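Local coordinates for protein adenine phosphoribosyltransferase, putative (Trypanosoma brucei brucei, PDB 5VN4) that probably catalyses the reversible transfer of phosphoribose from 5-phospho-alpha-D-ribose 1-diphosphate to adenine, giving AMP and diphosphate in purine salvage, at residues 34-38 against 50-56; 30-34 against 59-63; 154-159 against 183-189; 17-21 against 207-213. The contacts are given in a common frame with arbitrary orientation. Residues are numbered along the deposited sequence.

Contact 1: 34-38 against 50-56; sequences VYKWY and FAEVGNI. With ADE (adenine), chain C.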
# COMPACT_ATOMS: atom_id res chain seq x y z
N VAL A 34 1.62 -19.05 8.38
CA VAL A 34 2.19 -17.71 8.48
C VAL A 34 1.23 -16.70 9.07
O VAL A 34 1.67 -15.77 9.76
CB VAL A 34 2.81 -17.22 7.16
CG1 VAL A 34 4.00 -18.08 6.78
CG2 VAL A 34 1.77 -17.20 6.07
N TYR A 35 -0.08 -16.84 8.84
CA TYR A 35 -1.02 -15.85 9.37
C TYR A 35 -1.07 -16.00 10.89
O TYR A 35 -1.26 -17.10 11.41
CB TYR A 35 -2.41 -16.03 8.75
CG TYR A 35 -3.03 -14.79 8.11
CD1 TYR A 35 -2.77 -13.50 8.57
CD2 TYR A 35 -3.89 -14.92 7.02
CE1 TYR A 35 -3.37 -12.38 7.98
CE2 TYR A 35 -4.48 -13.81 6.42
CZ TYR A 35 -4.21 -12.55 6.90
OH TYR A 35 -4.82 -11.48 6.27
N LYS A 36 -0.82 -14.90 11.59
CA LYS A 36 -0.94 -14.86 13.04
C LYS A 36 -2.01 -13.85 13.44
O LYS A 36 -2.22 -12.83 12.76
CB LYS A 36 0.38 -14.45 13.71
CG LYS A 36 1.58 -15.27 13.31
CD LYS A 36 1.40 -16.74 13.66
CE LYS A 36 2.58 -17.56 13.18
NZ LYS A 36 2.35 -19.01 13.39
N TRP A 37 -2.66 -14.12 14.55
CA TRP A 37 -3.60 -13.17 15.12
C TRP A 37 -3.09 -12.68 16.47
O TRP A 37 -2.33 -13.37 17.17
CB TRP A 37 -5.00 -13.75 15.26
CG TRP A 37 -5.11 -14.93 16.19
CD1 TRP A 37 -4.99 -16.25 15.85
CD2 TRP A 37 -5.35 -14.91 17.60
NE1 TRP A 37 -5.14 -17.04 16.96
CE2 TRP A 37 -5.37 -16.24 18.05
CE3 TRP A 37 -5.56 -13.88 18.53
CZ2 TRP A 37 -5.58 -16.58 19.39
CZ3 TRP A 37 -5.77 -14.23 19.87
CH2 TRP A 37 -5.78 -15.56 20.28
N TYR A 38 -3.52 -11.48 16.83
CA TYR A 38 -3.09 -10.85 18.07
C TYR A 38 -4.32 -10.48 18.89
O TYR A 38 -5.34 -10.04 18.34
CB TYR A 38 -2.25 -9.61 17.76
CG TYR A 38 -0.98 -9.95 17.00
CD1 TYR A 38 -1.00 -10.20 15.63
CD2 TYR A 38 0.24 -10.08 17.67
CE1 TYR A 38 0.15 -10.54 14.95
CE2 TYR A 38 1.40 -10.41 16.99
CZ TYR A 38 1.35 -10.64 15.62
OH TYR A 38 2.49 -10.99 14.92
N PHE A 50 -6.95 -10.15 15.83
CA PHE A 50 -6.53 -9.20 14.81
C PHE A 50 -5.46 -9.84 13.93
O PHE A 50 -4.38 -10.20 14.41
CB PHE A 50 -5.98 -7.93 15.46
CG PHE A 50 -5.57 -6.88 14.45
CD1 PHE A 50 -6.50 -5.97 13.96
CD2 PHE A 50 -4.27 -6.81 13.99
CE1 PHE A 50 -6.12 -5.01 13.02
CE2 PHE A 50 -3.90 -5.85 13.07
CZ PHE A 50 -4.83 -4.96 12.57
N ALA A 51 -5.75 -9.92 12.63
CA ALA A 51 -4.88 -10.61 11.68
C ALA A 51 -3.93 -9.59 11.04
O ALA A 51 -4.31 -8.86 10.12
CB ALA A 51 -5.72 -11.33 10.64
N GLU A 52 -2.69 -9.55 11.53
CA GLU A 52 -1.71 -8.57 11.08
C GLU A 52 -1.23 -8.89 9.67
O GLU A 52 -0.66 -9.95 9.41
CB GLU A 52 -0.54 -8.55 12.07
CG GLU A 52 0.69 -7.78 11.61
CD GLU A 52 0.41 -6.31 11.32
OE1 GLU A 52 -0.25 -5.65 12.15
OE2 GLU A 52 0.86 -5.83 10.25
N VAL A 53 -1.42 -7.94 8.74
CA VAL A 53 -1.04 -8.19 7.35
C VAL A 53 0.48 -8.27 7.16
O VAL A 53 0.95 -8.87 6.18
CB VAL A 53 -1.66 -7.12 6.43
CG1 VAL A 53 -0.87 -5.82 6.53
CG2 VAL A 53 -1.76 -7.61 5.00
N GLY A 54 1.26 -7.69 8.08
CA GLY A 54 2.71 -7.71 7.90
C GLY A 54 3.31 -9.10 7.90
O GLY A 54 4.33 -9.33 7.25
N ASN A 55 2.70 -10.06 8.61
CA ASN A 55 3.22 -11.42 8.54
C ASN A 55 2.98 -12.05 7.18
O ASN A 55 3.70 -12.99 6.81
CB ASN A 55 2.65 -12.27 9.67
CG ASN A 55 3.17 -11.84 11.03
OD1 ASN A 55 4.38 -11.67 11.22
ND2 ASN A 55 2.26 -11.62 11.98
N ILE A 56 2.02 -11.55 6.42
CA ILE A 56 1.82 -12.00 5.04
C ILE A 56 2.84 -11.35 4.12
O ILE A 56 3.49 -12.04 3.32
CB ILE A 56 0.38 -11.70 4.58
CG1 ILE A 56 -0.64 -12.37 5.51
CG2 ILE A 56 0.19 -12.10 3.11
CD1 ILE A 56 -0.45 -13.87 5.64
N9 ADE C . -9.82 -5.33 9.69
C8 ADE C . -11.09 -5.51 10.15
N7 ADE C . -11.21 -6.52 10.99
C5 ADE C . -9.93 -7.03 11.08
C6 ADE C . -9.38 -8.11 11.81
N6 ADE C . -10.10 -8.91 12.63
N1 ADE C . -8.06 -8.35 11.68
C2 ADE C . -7.35 -7.56 10.86
N3 ADE C . -7.74 -6.52 10.13
C4 ADE C . -9.06 -6.31 10.28
O HOH W 1 -4.32 -9.02 7.26
O HOH W 2 -0.39 -12.08 11.00
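Phe-50 forms the antiparallel hydrogen-bonded pair with Tyr-38. Tyr-38 N gives to Phe-50 O at 2.9 Å, and Phe-50 N gives to Tyr-38 O at 3.0 Å. The Phe-50 ring lies with one face on the adenine, its CE1 3.6 Å from adenine C2. Ala-51 pairs with Trp-37 in the non-hydrogen-bonded position. This turns Ala-51 N outward, where it donates to adenine N1 at 3.0 Å. Ala-51 CB also touches Tyr-35 CE1 at 3.7 Å, and water 1 links Ala-51 O to Tyr-35 OH. Near Glu-52, water 2 lies between the segments, joining Glu-52 O, Lys-36 N and Asn-55 ND2. The Glu-52 side chain caps the next turn, with OE2 accepting from Gly-54 N at 2.9 Å, while OE1 takes a hydrogen bond from Ala-116 N of the second subunit. Asn-55 ND2 also donates to Tyr-38 OH at 3.0 Å. Ile-56 CD1 sits 3.7 Å from the centroid of the Tyr-35 ring, a CH-pi contact over its face. The arrangement is a two-stranded beta hairpin running into a short helix. It forms one wall of the adenine pocket, where Arg-49 O, Arg-90 and Glu-128 also bind the base.

Contact 2: 30-34 against 59-63; sequences KFEKV and NPEVM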
# COMPACT_ATOMS: atom_id res chain seq x y z
N LYS A 30 -0.30 -22.96 3.22
CA LYS A 30 0.78 -21.98 3.40
C LYS A 30 0.34 -20.81 4.28
O LYS A 30 1.09 -20.38 5.16
CB LYS A 30 1.28 -21.48 2.04
CG LYS A 30 2.02 -22.54 1.23
CD LYS A 30 2.53 -21.99 -0.08
CE LYS A 30 3.37 -23.02 -0.81
NZ LYS A 30 2.58 -24.24 -1.10
N PHE A 31 -0.87 -20.28 4.04
CA PHE A 31 -1.41 -19.23 4.90
C PHE A 31 -1.49 -19.70 6.35
O PHE A 31 -1.22 -18.92 7.28
CB PHE A 31 -2.81 -18.83 4.45
CG PHE A 31 -2.86 -17.72 3.43
CD1 PHE A 31 -2.74 -16.39 3.82
CD2 PHE A 31 -3.09 -18.00 2.09
CE1 PHE A 31 -2.83 -15.35 2.88
CE2 PHE A 31 -3.17 -16.97 1.16
CZ PHE A 31 -3.05 -15.65 1.56
N GLU A 32 -1.88 -20.96 6.57
CA GLU A 32 -2.06 -21.45 7.94
C GLU A 32 -0.77 -21.42 8.73
O GLU A 32 -0.80 -21.33 9.96
CB GLU A 32 -2.64 -22.86 7.92
CG GLU A 32 -4.12 -22.88 7.56
CD GLU A 32 -4.67 -24.28 7.35
OE1 GLU A 32 -3.89 -25.25 7.45
OE2 GLU A 32 -5.89 -24.41 7.08
N LYS A 33 0.38 -21.50 8.05
CA LYS A 33 1.66 -21.48 8.75
C LYS A 33 2.20 -20.08 9.00
O LYS A 33 3.14 -19.93 9.78
CB LYS A 33 2.68 -22.34 7.99
CG LYS A 33 2.25 -23.79 7.93
CD LYS A 33 3.21 -24.67 7.16
CE LYS A 33 2.67 -26.10 7.10
NZ LYS A 33 1.30 -26.13 6.50
N VAL A 34 1.62 -19.05 8.38
CA VAL A 34 2.19 -17.71 8.48
C VAL A 34 1.23 -16.70 9.07
O VAL A 34 1.67 -15.77 9.76
CB VAL A 34 2.81 -17.22 7.16
CG1 VAL A 34 4.00 -18.08 6.78
CG2 VAL A 34 1.77 -17.20 6.07
N ASN A 59 6.28 -12.77 3.94
CA ASN A 59 6.48 -14.10 3.39
C ASN A 59 6.37 -14.04 1.87
O ASN A 59 5.25 -14.06 1.33
CB ASN A 59 5.47 -15.09 3.97
CG ASN A 59 5.81 -16.52 3.62
OD1 ASN A 59 5.42 -17.03 2.57
ND2 ASN A 59 6.57 -17.17 4.50
N PRO A 60 7.48 -13.94 1.14
CA PRO A 60 7.36 -13.78 -0.32
C PRO A 60 6.69 -14.95 -1.01
O PRO A 60 6.04 -14.75 -2.04
CB PRO A 60 8.82 -13.56 -0.78
CG PRO A 60 9.67 -14.10 0.33
CD PRO A 60 8.88 -13.80 1.59
N GLU A 61 6.80 -16.18 -0.48
CA GLU A 61 6.11 -17.31 -1.09
C GLU A 61 4.60 -17.12 -1.07
O GLU A 61 3.92 -17.34 -2.09
CB GLU A 61 6.52 -18.62 -0.41
CG GLU A 61 5.87 -19.85 -1.02
CD GLU A 61 6.33 -21.15 -0.39
OE1 GLU A 61 6.67 -22.08 -1.14
OE2 GLU A 61 6.38 -21.23 0.85
N VAL A 62 4.04 -16.70 0.07
CA VAL A 62 2.60 -16.45 0.12
C VAL A 62 2.22 -15.25 -0.74
O VAL A 62 1.19 -15.27 -1.43
CB VAL A 62 2.10 -16.32 1.58
CG1 VAL A 62 0.67 -15.77 1.62
CG2 VAL A 62 2.15 -17.68 2.29
N MET A 63 3.03 -14.19 -0.72
CA MET A 63 2.74 -13.04 -1.58
C MET A 63 2.70 -13.44 -3.05
O MET A 63 1.81 -13.02 -3.80
CB MET A 63 3.75 -11.92 -1.35
CG MET A 63 3.59 -11.21 -0.01
SD MET A 63 2.06 -10.23 0.09
CE MET A 63 2.54 -8.73 -0.77
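Phe-31 turns one ring face to Val-62, whose CG1 lies 3.8 Å from the ring centroid and 17° off its normal. This is a CH-pi contact. Val-62 has two methyls at work here. CG1 covers the ring, while CG2 meets Val-34 CG2 at 3.8 Å and Lys-30 CB at 3.9 Å. Lys-30, Phe-31 and Val-34 thus meet the valine from one side. The contact joins helix 26-34 to the first turn of helix 60-75 by apolar packing. Ile-56 of the short helix 54-57 touches Phe-31, Val-34 and Val-62, so three helices meet at this point. Asn-59 is the N-cap of helix 60-75. Its OD1 accepts from Val-62 N at 2.9 Å, and its ND2 rests against Val-34 CG1 at 3.6 Å. At the outer edge the long Lys-30 chain reaches Glu-61, with CE 3.4 Å from OE1. On another side of helix 60-75, Met-63 packs on Val-100 of the second subunit.

Contact 3: 154-159 against 183-189; sequences DDVIAT and ILGLTFL. With HSX (5-O-phosphono-alpha-D-ribofuranose), chain D; ADE (adenine), chain C.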
# COMPACT_ATOMS: atom_id res chain seq x y z
N ASP A 154 -8.96 -5.62 -1.07
CA ASP A 154 -8.51 -5.25 0.26
C ASP A 154 -7.83 -6.47 0.88
O ASP A 154 -7.84 -7.55 0.29
CB ASP A 154 -9.69 -4.77 1.11
CG ASP A 154 -9.30 -3.73 2.13
OD1 ASP A 154 -8.08 -3.50 2.33
OD2 ASP A 154 -10.23 -3.12 2.71
N ASP A 155 -7.27 -6.31 2.08
CA ASP A 155 -6.74 -7.50 2.75
C ASP A 155 -7.84 -8.30 3.44
O ASP A 155 -8.05 -9.48 3.14
CB ASP A 155 -5.53 -7.19 3.65
CG ASP A 155 -5.88 -6.40 4.90
OD1 ASP A 155 -6.80 -5.54 4.85
OD2 ASP A 155 -5.20 -6.62 5.93
N VAL A 156 -8.58 -7.66 4.36
CA VAL A 156 -9.58 -8.33 5.18
C VAL A 156 -10.96 -7.81 4.78
O VAL A 156 -11.15 -6.61 4.59
CB VAL A 156 -9.33 -8.05 6.67
CG1 VAL A 156 -10.44 -8.68 7.54
CG2 VAL A 156 -7.96 -8.57 7.09
N ILE A 157 -11.92 -8.73 4.68
CA ILE A 157 -13.34 -8.39 4.63
C ILE A 157 -13.97 -8.92 5.91
O ILE A 157 -13.96 -10.13 6.16
CB ILE A 157 -14.03 -8.95 3.38
CG1 ILE A 157 -13.37 -8.39 2.11
CG2 ILE A 157 -15.52 -8.59 3.41
CD1 ILE A 157 -13.83 -9.00 0.83
N ALA A 158 -14.47 -8.00 6.74
CA ALA A 158 -15.04 -8.35 8.03
C ALA A 158 -16.52 -8.01 7.97
O ALA A 158 -17.31 -8.81 7.43
CB ALA A 158 -14.25 -7.67 9.16
N THR A 159 -16.95 -6.84 8.45
CA THR A 159 -18.35 -6.47 8.34
C THR A 159 -18.75 -6.12 6.91
O THR A 159 -19.95 -6.08 6.61
CB THR A 159 -18.67 -5.25 9.21
OG1 THR A 159 -18.00 -4.09 8.69
CG2 THR A 159 -18.28 -5.48 10.65
N ILE A 183 -7.74 -11.33 0.99
CA ILE A 183 -7.02 -12.51 1.46
C ILE A 183 -7.63 -13.17 2.69
O ILE A 183 -7.34 -14.35 2.95
CB ILE A 183 -5.50 -12.28 1.63
CG1 ILE A 183 -5.20 -11.19 2.67
CG2 ILE A 183 -4.87 -11.98 0.27
CD1 ILE A 183 -3.72 -11.09 3.02
N LEU A 184 -8.48 -12.47 3.44
CA LEU A 184 -9.09 -13.02 4.66
C LEU A 184 -10.52 -12.54 4.75
O LEU A 184 -10.78 -11.33 4.81
CB LEU A 184 -8.30 -12.58 5.90
CG LEU A 184 -8.90 -13.00 7.24
CD1 LEU A 184 -8.97 -14.51 7.38
CD2 LEU A 184 -8.10 -12.40 8.36
N GLY A 185 -11.46 -13.48 4.75
CA GLY A 185 -12.87 -13.16 4.92
C GLY A 185 -13.37 -13.76 6.22
O GLY A 185 -13.19 -14.96 6.45
N LEU A 186 -13.96 -12.94 7.08
CA LEU A 186 -14.50 -13.44 8.35
C LEU A 186 -15.97 -13.74 8.08
O LEU A 186 -16.84 -12.89 8.24
CB LEU A 186 -14.29 -12.42 9.46
CG LEU A 186 -12.83 -11.99 9.66
CD1 LEU A 186 -12.71 -10.94 10.75
CD2 LEU A 186 -11.93 -13.18 9.96
N THR A 187 -16.24 -14.97 7.62
CA THR A 187 -17.55 -15.23 7.02
C THR A 187 -18.68 -15.15 8.04
O THR A 187 -19.82 -14.86 7.67
CB THR A 187 -17.58 -16.56 6.25
OG1 THR A 187 -17.52 -17.66 7.16
CG2 THR A 187 -16.40 -16.64 5.29
N PHE A 188 -18.38 -15.38 9.32
CA PHE A 188 -19.42 -15.28 10.34
C PHE A 188 -19.99 -13.87 10.46
O PHE A 188 -21.09 -13.71 10.98
CB PHE A 188 -18.92 -15.80 11.70
CG PHE A 188 -17.78 -15.01 12.28
CD1 PHE A 188 -18.02 -13.93 13.13
CD2 PHE A 188 -16.46 -15.35 12.01
CE1 PHE A 188 -16.96 -13.21 13.67
CE2 PHE A 188 -15.40 -14.63 12.55
CZ PHE A 188 -15.66 -13.56 13.39
N LEU A 189 -19.27 -12.86 9.97
CA LEU A 189 -19.76 -11.49 9.95
C LEU A 189 -20.60 -11.18 8.71
O LEU A 189 -21.15 -10.08 8.63
CB LEU A 189 -18.60 -10.49 10.07
CG LEU A 189 -17.80 -10.58 11.38
CD1 LEU A 189 -16.61 -9.63 11.35
CD2 LEU A 189 -18.68 -10.29 12.59
C1 HSX D . -9.37 -2.78 7.94
O4 HSX D . -10.81 -2.82 7.94
C2 HSX D . -8.99 -3.70 6.80
O2 HSX D . -7.68 -3.42 6.30
C3 HSX D . -10.09 -3.47 5.80
O3 HSX D . -9.87 -2.24 5.07
C4 HSX D . -11.31 -3.28 6.68
C5 HSX D . -12.11 -4.57 6.87
O5 HSX D . -13.14 -4.39 7.84
P' HSX D . -14.69 -4.20 7.42
O1X HSX D . -14.87 -2.81 6.84
O2X HSX D . -15.01 -5.29 6.43
O3X HSX D . -15.42 -4.39 8.73
O1 HSX D . -8.93 -1.44 7.67
N9 ADE C . -9.82 -5.33 9.69
C8 ADE C . -11.09 -5.51 10.15
N7 ADE C . -11.21 -6.52 10.99
C5 ADE C . -9.93 -7.03 11.08
C6 ADE C . -9.38 -8.11 11.81
N6 ADE C . -10.10 -8.91 12.63
N1 ADE C . -8.06 -8.35 11.68
C2 ADE C . -7.35 -7.56 10.86
N3 ADE C . -7.74 -6.52 10.13
C4 ADE C . -9.06 -6.31 10.28
O HOH W 3 -17.35 -11.20 6.17
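One carbonyl takes two neighbouring amides: Asp-155 O accepts from Ile-183 N at 2.9 Å and from Leu-184 N at 3.0 Å. The chain turns a corner at Ile-183, which brings both N-H groups to the same oxygen. A short parallel ladder follows. Ile-157 N gives to Leu-184 O at 2.8 Å, and Leu-186 N gives to Ile-157 O at 3.0 Å. Beyond it the chains spread, and water 3 donates to Ala-158 O and Leu-186 O. Ala-158 CB packs on Leu-186 CD1 at 3.9 Å and Leu-189 CD1 at 3.8 Å. Val-156, Ala-158 and Leu-186 line the adenine pocket. The ribose 3-hydroxyl O3 donates to Asp-154 OD2 at 2.5 Å, and O2 donates to Asp-155 OD1 at 2.7 Å. Asp-155 OD2 forms a salt bridge with Arg-90. The phosphate takes hydrogen bonds from Ala-158 N, Thr-159 N and Thr-159 OG1. Two acidic residues on the ribose, followed by a phosphate-binding loop, are the PRPP-binding motif of type I phosphoribosyltransferases.

Contact 4: 17-21 against 207-213; sequences NYFTL and PFVTLVD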
# COMPACT_ATOMS: atom_id res chain seq x y z
N ASN A 17 -22.40 -16.32 -2.86
CA ASN A 17 -21.42 -15.39 -3.43
C ASN A 17 -20.31 -15.01 -2.45
O ASN A 17 -19.74 -13.92 -2.54
CB ASN A 17 -22.07 -14.17 -4.09
CG ASN A 17 -22.23 -14.37 -5.58
OD1 ASN A 17 -21.45 -15.08 -6.20
ND2 ASN A 17 -23.24 -13.73 -6.16
N TYR A 18 -19.96 -15.91 -1.54
CA TYR A 18 -18.82 -15.75 -0.64
C TYR A 18 -17.95 -16.98 -0.82
O TYR A 18 -18.32 -18.07 -0.37
CB TYR A 18 -19.28 -15.59 0.81
CG TYR A 18 -18.37 -14.74 1.70
CD1 TYR A 18 -16.99 -14.73 1.52
CD2 TYR A 18 -18.90 -13.96 2.71
CE1 TYR A 18 -16.18 -13.94 2.33
CE2 TYR A 18 -18.10 -13.18 3.54
CZ TYR A 18 -16.73 -13.18 3.33
OH TYR A 18 -15.92 -12.41 4.14
N PHE A 19 -16.81 -16.81 -1.50
CA PHE A 19 -15.92 -17.90 -1.88
C PHE A 19 -14.61 -17.81 -1.11
O PHE A 19 -14.10 -16.71 -0.88
CB PHE A 19 -15.59 -17.84 -3.37
CG PHE A 19 -16.78 -18.02 -4.28
CD1 PHE A 19 -17.60 -16.94 -4.60
CD2 PHE A 19 -17.07 -19.27 -4.81
CE1 PHE A 19 -18.70 -17.11 -5.45
CE2 PHE A 19 -18.16 -19.44 -5.66
CZ PHE A 19 -18.98 -18.36 -5.97
N THR A 20 -14.07 -18.97 -0.74
CA THR A 20 -12.78 -19.05 -0.08
C THR A 20 -12.08 -20.32 -0.54
O THR A 20 -12.71 -21.20 -1.13
CB THR A 20 -12.95 -18.99 1.45
OG1 THR A 20 -11.69 -18.79 2.08
CG2 THR A 20 -13.60 -20.27 1.98
N LEU A 21 -10.77 -20.41 -0.32
CA LEU A 21 -10.06 -21.60 -0.78
C LEU A 21 -10.60 -22.85 -0.10
O LEU A 21 -11.04 -22.82 1.05
CB LEU A 21 -8.56 -21.47 -0.50
CG LEU A 21 -7.77 -20.52 -1.41
CD1 LEU A 21 -6.39 -20.30 -0.81
CD2 LEU A 21 -7.67 -21.06 -2.83
N PRO A 207 -19.44 -11.72 -6.90
CA PRO A 207 -18.78 -12.64 -5.96
C PRO A 207 -17.77 -11.92 -5.08
O PRO A 207 -17.05 -11.02 -5.52
CB PRO A 207 -18.08 -13.65 -6.87
CG PRO A 207 -18.79 -13.53 -8.20
CD PRO A 207 -19.18 -12.07 -8.31
N PHE A 208 -17.74 -12.32 -3.80
CA PHE A 208 -16.64 -12.01 -2.89
C PHE A 208 -15.72 -13.21 -2.87
O PHE A 208 -16.17 -14.34 -2.65
CB PHE A 208 -17.16 -11.79 -1.47
CG PHE A 208 -17.71 -10.40 -1.20
CD1 PHE A 208 -18.53 -9.75 -2.11
CD2 PHE A 208 -17.45 -9.78 0.01
CE1 PHE A 208 -19.05 -8.49 -1.82
CE2 PHE A 208 -17.95 -8.53 0.31
CZ PHE A 208 -18.76 -7.87 -0.60
N VAL A 209 -14.42 -12.98 -3.07
CA VAL A 209 -13.42 -14.04 -3.07
C VAL A 209 -12.35 -13.66 -2.06
O VAL A 209 -11.58 -12.71 -2.28
CB VAL A 209 -12.81 -14.22 -4.47
CG1 VAL A 209 -11.67 -15.23 -4.43
CG2 VAL A 209 -13.89 -14.63 -5.47
N THR A 210 -12.30 -14.38 -0.94
CA THR A 210 -11.27 -14.15 0.07
C THR A 210 -10.49 -15.44 0.25
O THR A 210 -11.08 -16.47 0.61
CB THR A 210 -11.86 -13.69 1.41
OG1 THR A 210 -12.77 -14.67 1.91
CG2 THR A 210 -12.60 -12.37 1.24
N LEU A 211 -9.19 -15.39 0.01
CA LEU A 211 -8.41 -16.63 -0.11
C LEU A 211 -8.54 -17.52 1.12
O LEU A 211 -8.80 -18.72 0.99
CB LEU A 211 -6.95 -16.32 -0.42
CG LEU A 211 -6.73 -15.63 -1.77
CD1 LEU A 211 -5.23 -15.53 -2.07
CD2 LEU A 211 -7.47 -16.34 -2.90
N VAL A 212 -8.35 -16.96 2.32
CA VAL A 212 -8.61 -17.75 3.51
C VAL A 212 -9.71 -17.11 4.34
O VAL A 212 -10.31 -16.09 3.94
CB VAL A 212 -7.33 -18.10 4.31
CG1 VAL A 212 -6.40 -18.96 3.46
CG2 VAL A 212 -6.61 -16.84 4.78
N ASP A 213 -10.03 -17.73 5.48
CA ASP A 213 -11.20 -17.36 6.27
C ASP A 213 -10.82 -17.47 7.74
O ASP A 213 -9.66 -17.68 8.10
CB ASP A 213 -12.42 -18.21 5.88
CG ASP A 213 -12.22 -19.69 6.17
OD1 ASP A 213 -11.20 -20.06 6.79
OD2 ASP A 213 -13.11 -20.49 5.79
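The axes of strand segments 18-21 and 208-210 run in the same direction, 4.8 Å apart at closest approach and inclined by 22°. Side chains of paired residues lie side by side on both faces. On the face of Tyr-18 and Phe-208, the tyrosine ring leans across to the other strand. Phe-208 CB packs beneath one ring face, 4.2 Å from Tyr-18 CD1. The Phe-208 ring turns its edge toward the Tyr-18 face in an edge-to-face pair, with centroids 6.0 Å apart. On the face of Phe-19 and Val-209, the Phe-19 side chain lies against Pro-207 and Val-209. Its CE1 is 3.8 Å from Pro-207 CB, and Phe-19 CB is 4.2 Å from Val-209 CG2. Backbone bonds set the spacing: Phe-208 N to Asn-17 O at 2.9 Å, Phe-19 N to Phe-208 O at 2.8 Å, and Thr-210 N to Phe-19 O at 2.9 Å. The ladder then changes step. Thr-20 OG1 fits into the bend at 211-212 and donates to Thr-210 O at 2.8 Å, while Leu-21 N reaches Leu-211 O at 2.9 Å. Leu-21 CD1 packs on Leu-211 CB at 4.0 Å. Strand 18-21 lies between strands 11-15 and 208-213 in the main sheet. Helix 192-197 covers the Tyr-18 and Phe-208 side, while Val-209 and Leu-211 face helix 60-75 and Leu-21 touches helix 26-34.

How the contacts relate
Strand 18-21 comes first, and its partner 207-213 lies far along the chain. Contact 4 therefore closes a loop that encloses the other three. Helix 26-34 follows. Contacts 2 and 1 both start near its end and share Val-34. Contact 1 closes first at 50-56, within the wider loop that contact 2 closes at 59-63. Contact 3 opens later, at 154-159, and closes at 183-189, in series with both. Its second strand runs directly beside strand 208-213, so contacts 3 and 4 share a sheet. Tyr-35 and Phe-31 pack on Ile-183 and Val-212, tying the hairpin and helices to that sheet. Contacts 1 and 3 both touch the adenine.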